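PDB 2OZ8: Mll7089 protein from Mesorhizobium loti, which is of unknown function but resembles mandelate racemase-type enzymes of the enolase superfamily, probably binding magnesium and perhaps acting as a hydro-lyase. Local coordinates for residues Gln25-Glu37 and Gly46-Pro58. Sequence-based numbering, arbitrary orientation.
Sequences QVRADDVNVAALE and GLGFIQTLFNPLP
Ala34 and Ile50, bonded to each other through both backbone amides, lie at the middle of an antiparallel ladder in which strands 30-37 and 46-52 run with their axes 4.6 Å apart at closest and their directions 153° apart. Leu36 and Gly48 form the next doubly bonded pair, with Leu36 N 2.7 Å from Gly48 O. At the other end Thr52 N still donates to Asn32 O, while the return link from Asn32 N to Thr52 O runs through a water that also accepts from Gln51 NE2.

Ala34, Leu36 and Ile50 form an apolar patch on one face of the hairpin, which meets helices 60-70 and 103-118. Leu57 folds back over it, its CD1 tip 3.7 Å from Ala34 CB, while Ile50 reaches diagonally across to the partner strand, where its CD1 rests 3.9 Å from Leu36 CB. On the other face, Leu47 CD1 bends in to 3.8 Å from Ala35 CB. Val33 holds CG2 anti to its backbone N, which brings that methyl 4.0 Å from Phe49 CB, and the Phe49 ring meets that of Phe299.

Asn32 supplies the polar link. With CG anti to its carbonyl carbon (chi1 -86°), its amide lies alongside Pro56, and OD1 accepts Leu57 N at 3.3 Å. The bond is long, and its donor stands 54° out of the amide plane, not on a lone pair. Farther out, Val26 CG2 meets Phe54 CE1 at 4.0 Å, the two side chains crossing at about a right angle.

This hairpin belongs to the antiparallel sheet of the N-terminal capping domain characteristic of the enolase superfamily, beside the barrel. Its chemistry is divided accordingly: regular amide pairing and aliphatic packing join the buried strands, a water completes the ladder's end, and beyond it a side-chain amide ties the returning loop to the sheet.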
loop_
_atom_site.group_PDB
_atom_site.type_symbol
_atom_site.label_atom_id
_atom_site.label_comp_id
_atom_site.label_asym_id
_atom_site.label_seq_id
_atom_site.Cartn_x
_atom_site.Cartn_y
_atom_site.Cartn_z
ATOM N N GLN A 25 -29.578 -7.807 18.522
ATOM C CA GLN A 25 -30.266 -7.168 17.396
ATOM C C GLN A 25 -31.691 -7.696 17.188
ATOM O O GLN A 25 -32.537 -7.005 16.653
ATOM C CB GLN A 25 -29.519 -7.454 16.084
ATOM C CG GLN A 25 -28.435 -6.462 15.686
ATOM C CD GLN A 25 -28.034 -6.608 14.207
ATOM O OE1 GLN A 25 -27.003 -7.231 13.859
ATOM N NE2 GLN A 25 -28.850 -6.038 13.335
ATOM N N VAL A 26 -31.934 -8.947 17.592
ATOM C CA VAL A 26 -33.080 -9.710 17.117
ATOM C C VAL A 26 -33.704 -10.600 18.206
ATOM O O VAL A 26 -33.005 -11.082 19.116
ATOM C CB VAL A 26 -32.590 -10.548 15.871
ATOM C CG1 VAL A 26 -33.184 -11.920 15.801
ATOM C CG2 VAL A 26 -32.751 -9.763 14.553
ATOM N N ARG A 27 -35.013 -10.812 18.106
ATOM C CA ARG A 27 -35.802 -11.653 19.040
ATOM C C ARG A 27 -36.732 -12.539 18.182
ATOM O O ARG A 27 -37.259 -12.082 17.152
ATOM C CB ARG A 27 -36.625 -10.748 19.988
ATOM C CG ARG A 27 -37.318 -11.431 21.190
ATOM C CD ARG A 27 -37.932 -10.452 22.281
ATOM N NE ARG A 27 -38.778 -11.177 23.252
ATOM C CZ ARG A 27 -38.848 -10.952 24.577
ATOM N NH1 ARG A 27 -38.129 -10.001 25.182
ATOM N NH2 ARG A 27 -39.658 -11.704 25.321
ATOM N N ALA A 28 -36.900 -13.798 18.571
ATOM C CA ALA A 28 -37.834 -14.710 17.896
ATOM C C ALA A 28 -38.363 -15.755 18.838
ATOM O O ALA A 28 -37.578 -16.408 19.518
ATOM C CB ALA A 28 -37.187 -15.406 16.685
ATOM N N ASP A 29 -39.691 -15.916 18.860
ATOM C CA ASP A 29 -40.333 -17.021 19.583
ATOM C C ASP A 29 -41.070 -18.057 18.691
ATOM O O ASP A 29 -41.782 -18.941 19.197
ATOM C CB ASP A 29 -41.243 -16.466 20.657
ATOM C CG ASP A 29 -42.307 -15.566 20.110
ATOM O OD1 ASP A 29 -42.466 -15.453 18.888
ATOM O OD2 ASP A 29 -43.001 -14.936 20.919
ATOM N N ASP A 30 -40.883 -17.963 17.370
ATOM C CA ASP A 30 -41.481 -18.923 16.421
ATOM C C ASP A 30 -40.428 -19.382 15.411
ATOM O O ASP A 30 -39.342 -18.865 15.371
ATOM C CB ASP A 30 -42.672 -18.301 15.684
ATOM C CG ASP A 30 -42.283 -17.035 14.897
ATOM O OD1 ASP A 30 -41.072 -16.757 14.769
ATOM O OD2 ASP A 30 -43.167 -16.292 14.425
ATOM N N VAL A 31 -40.779 -20.381 14.617
ATOM C CA VAL A 31 -39.915 -20.972 13.631
ATOM C C VAL A 31 -40.703 -21.005 12.337
ATOM O O VAL A 31 -41.850 -21.434 12.319
ATOM C CB VAL A 31 -39.586 -22.376 14.005
ATOM C CG1 VAL A 31 -38.623 -22.975 12.996
ATOM C CG2 VAL A 31 -39.015 -22.425 15.414
ATOM N N ASN A 32 -40.085 -20.559 11.259
ATOM C CA ASN A 32 -40.701 -20.569 9.947
ATOM C C ASN A 32 -39.806 -21.330 8.997
ATOM O O ASN A 32 -38.704 -20.886 8.738
ATOM C CB ASN A 32 -40.891 -19.143 9.493
ATOM C CG ASN A 32 -42.200 -18.552 10.001
ATOM O OD1 ASN A 32 -43.246 -18.745 9.393
ATOM N ND2 ASN A 32 -42.140 -17.814 11.086
ATOM N N VAL A 33 -40.239 -22.510 8.534
ATOM C CA VAL A 33 -39.350 -23.431 7.819
ATOM C C VAL A 33 -40.147 -24.359 6.907
ATOM O O VAL A 33 -41.246 -24.804 7.263
ATOM C CB VAL A 33 -38.414 -24.225 8.792
ATOM C CG1 VAL A 33 -39.186 -25.197 9.703
ATOM C CG2 VAL A 33 -37.341 -24.954 8.065
ATOM N N ALA A 34 -39.611 -24.601 5.704
ATOM C CA ALA A 34 -40.200 -25.527 4.771
ATOM C C ALA A 34 -39.165 -26.570 4.313
ATOM O O ALA A 34 -38.001 -26.237 4.026
ATOM C CB ALA A 34 -40.799 -24.790 3.585
ATOM N N ALA A 35 -39.607 -27.826 4.251
ATOM C CA ALA A 35 -38.765 -28.898 3.766
ATOM C C ALA A 35 -38.863 -28.892 2.266
ATOM O O ALA A 35 -39.926 -28.718 1.711
ATOM C CB ALA A 35 -39.201 -30.233 4.346
ATOM N N LEU A 36 -37.714 -29.018 1.624
ATOM C CA LEU A 36 -37.598 -29.054 0.200
ATOM C C LEU A 36 -37.109 -30.456 -0.085
ATOM O O LEU A 36 -36.075 -30.884 0.438
ATOM C CB LEU A 36 -36.579 -28.015 -0.275
ATOM C CG LEU A 36 -36.116 -28.179 -1.732
ATOM C CD1 LEU A 36 -37.266 -27.920 -2.695
ATOM C CD2 LEU A 36 -34.901 -27.288 -2.043
ATOM N N GLU A 37 -37.896 -31.198 -0.859
ATOM C CA GLU A 37 -37.517 -32.561 -1.198
ATOM C C GLU A 37 -37.330 -32.623 -2.686
ATOM O O GLU A 37 -38.198 -32.168 -3.457
ATOM C CB GLU A 37 -38.530 -33.570 -0.738
ATOM C CG GLU A 37 -38.455 -33.920 0.752
ATOM C CD GLU A 37 -39.646 -34.772 1.189
ATOM O OE1 GLU A 37 -39.447 -35.857 1.767
ATOM O OE2 GLU A 37 -40.789 -34.358 0.930
ATOM N N GLY A 46 -33.587 -36.162 -1.920
ATOM C CA GLY A 46 -32.766 -35.261 -1.151
ATOM C C GLY A 46 -33.596 -34.247 -0.386
ATOM O O GLY A 46 -34.574 -33.664 -0.896
ATOM N N LEU A 47 -33.181 -34.005 0.848
ATOM C CA LEU A 47 -33.893 -33.095 1.691
ATOM C C LEU A 47 -33.029 -31.860 2.103
ATOM O O LEU A 47 -31.857 -31.990 2.475
ATOM C CB LEU A 47 -34.399 -33.897 2.898
ATOM C CG LEU A 47 -34.914 -33.171 4.139
ATOM C CD1 LEU A 47 -36.322 -32.600 3.890
ATOM C CD2 LEU A 47 -34.834 -34.109 5.390
ATOM N N GLY A 48 -33.618 -30.672 2.040
ATOM C CA GLY A 48 -33.064 -29.520 2.739
ATOM C C GLY A 48 -34.148 -28.567 3.207
ATOM O O GLY A 48 -35.310 -28.759 2.880
ATOM N N PHE A 49 -33.741 -27.516 3.923
ATOM C CA PHE A 49 -34.603 -26.615 4.691
ATOM C C PHE A 49 -34.545 -25.164 4.334
ATOM O O PHE A 49 -33.469 -24.557 4.307
ATOM C CB PHE A 49 -34.309 -26.789 6.179
ATOM C CG PHE A 49 -34.617 -28.185 6.659
ATOM C CD1 PHE A 49 -35.922 -28.577 6.884
ATOM C CD2 PHE A 49 -33.616 -29.115 6.805
ATOM C CE1 PHE A 49 -36.193 -29.873 7.290
ATOM C CE2 PHE A 49 -33.896 -30.422 7.222
ATOM C CZ PHE A 49 -35.139 -30.795 7.461
ATOM N N ILE A 50 -35.727 -24.592 4.104
ATOM C CA ILE A 50 -35.844 -23.211 3.692
ATOM C C ILE A 50 -36.309 -22.504 4.932
ATOM O O ILE A 50 -37.444 -22.613 5.309
ATOM C CB ILE A 50 -36.873 -23.068 2.532
ATOM C CG1 ILE A 50 -36.456 -23.905 1.332
ATOM C CG2 ILE A 50 -37.091 -21.640 2.165
ATOM C CD1 ILE A 50 -37.619 -24.282 0.422
ATOM N N GLN A 51 -35.410 -21.808 5.607
ATOM C CA GLN A 51 -35.777 -21.163 6.834
ATOM C C GLN A 51 -35.835 -19.650 6.653
ATOM O O GLN A 51 -34.993 -19.077 6.006
ATOM C CB GLN A 51 -34.824 -21.575 7.938
ATOM C CG GLN A 51 -35.296 -21.066 9.311
ATOM C CD GLN A 51 -34.369 -21.405 10.425
ATOM O OE1 GLN A 51 -33.218 -21.794 10.195
ATOM N NE2 GLN A 51 -34.862 -21.235 11.674
ATOM N N THR A 52 -36.885 -19.010 7.150
ATOM C CA THR A 52 -36.859 -17.551 7.234
ATOM C C THR A 52 -36.740 -17.130 8.677
ATOM O O THR A 52 -37.302 -17.749 9.579
ATOM C CB THR A 52 -38.020 -16.808 6.542
ATOM O OG1 THR A 52 -39.281 -17.210 7.089
ATOM C CG2 THR A 52 -37.997 -16.993 5.011
ATOM N N LEU A 53 -35.949 -16.084 8.878
ATOM C CA LEU A 53 -35.538 -15.692 10.217
ATOM C C LEU A 53 -36.324 -14.524 10.794
ATOM O O LEU A 53 -36.547 -14.489 11.990
ATOM C CB LEU A 53 -34.021 -15.453 10.274
ATOM C CG LEU A 53 -33.110 -16.662 9.959
ATOM C CD1 LEU A 53 -31.637 -16.215 9.921
ATOM C CD2 LEU A 53 -33.301 -17.859 10.944
ATOM N N PHE A 54 -36.791 -13.604 9.958
ATOM C CA PHE A 54 -37.449 -12.419 10.484
ATOM C C PHE A 54 -38.917 -12.384 10.109
ATOM O O PHE A 54 -39.744 -11.919 10.892
ATOM C CB PHE A 54 -36.748 -11.124 10.016
ATOM C CG PHE A 54 -35.237 -11.241 9.915
ATOM C CD1 PHE A 54 -34.451 -11.418 11.061
ATOM C CD2 PHE A 54 -34.601 -11.188 8.658
ATOM C CE1 PHE A 54 -33.051 -11.541 10.966
ATOM C CE2 PHE A 54 -33.201 -11.305 8.549
ATOM C CZ PHE A 54 -32.427 -11.479 9.717
ATOM N N ASN A 55 -39.229 -12.853 8.901
ATOM C CA ASN A 55 -40.590 -12.921 8.393
ATOM C C ASN A 55 -41.086 -14.381 8.268
ATOM O O ASN A 55 -40.285 -15.294 8.032
ATOM C CB ASN A 55 -40.648 -12.218 7.029
ATOM C CG ASN A 55 -40.987 -10.720 7.153
ATOM O OD1 ASN A 55 -40.343 -9.964 7.899
ATOM N ND2 ASN A 55 -42.039 -10.287 6.419
ATOM N N PRO A 56 -42.413 -14.612 8.388
ATOM C CA PRO A 56 -42.843 -15.992 8.163
ATOM C C PRO A 56 -42.788 -16.311 6.671
ATOM O O PRO A 56 -42.658 -15.405 5.846
ATOM C CB PRO A 56 -44.305 -16.024 8.666
ATOM C CG PRO A 56 -44.643 -14.623 9.046
ATOM C CD PRO A 56 -43.535 -13.700 8.670
ATOM N N LEU A 57 -42.874 -17.596 6.348
ATOM C CA LEU A 57 -42.927 -18.024 4.967
ATOM C C LEU A 57 -44.274 -17.685 4.346
ATOM O O LEU A 57 -45.283 -17.659 5.040
ATOM C CB LEU A 57 -42.650 -19.525 4.873
ATOM C CG LEU A 57 -41.190 -19.908 5.065
ATOM C CD1 LEU A 57 -41.040 -21.402 5.147
ATOM C CD2 LEU A 57 -40.371 -19.352 3.916
ATOM N N PRO A 58 -44.308 -17.433 3.037
ATOM C CA PRO A 58 -45.641 -17.365 2.461
ATOM C C PRO A 58 -46.305 -18.769 2.462
ATOM O O PRO A 58 -45.721 -19.739 3.006
ATOM C CB PRO A 58 -45.388 -16.856 1.033
ATOM C CG PRO A 58 -44.002 -17.246 0.723
ATOM C CD PRO A 58 -43.252 -17.225 2.037
HETATM O O HOH W 1 -37.431 -19.418 11.380
#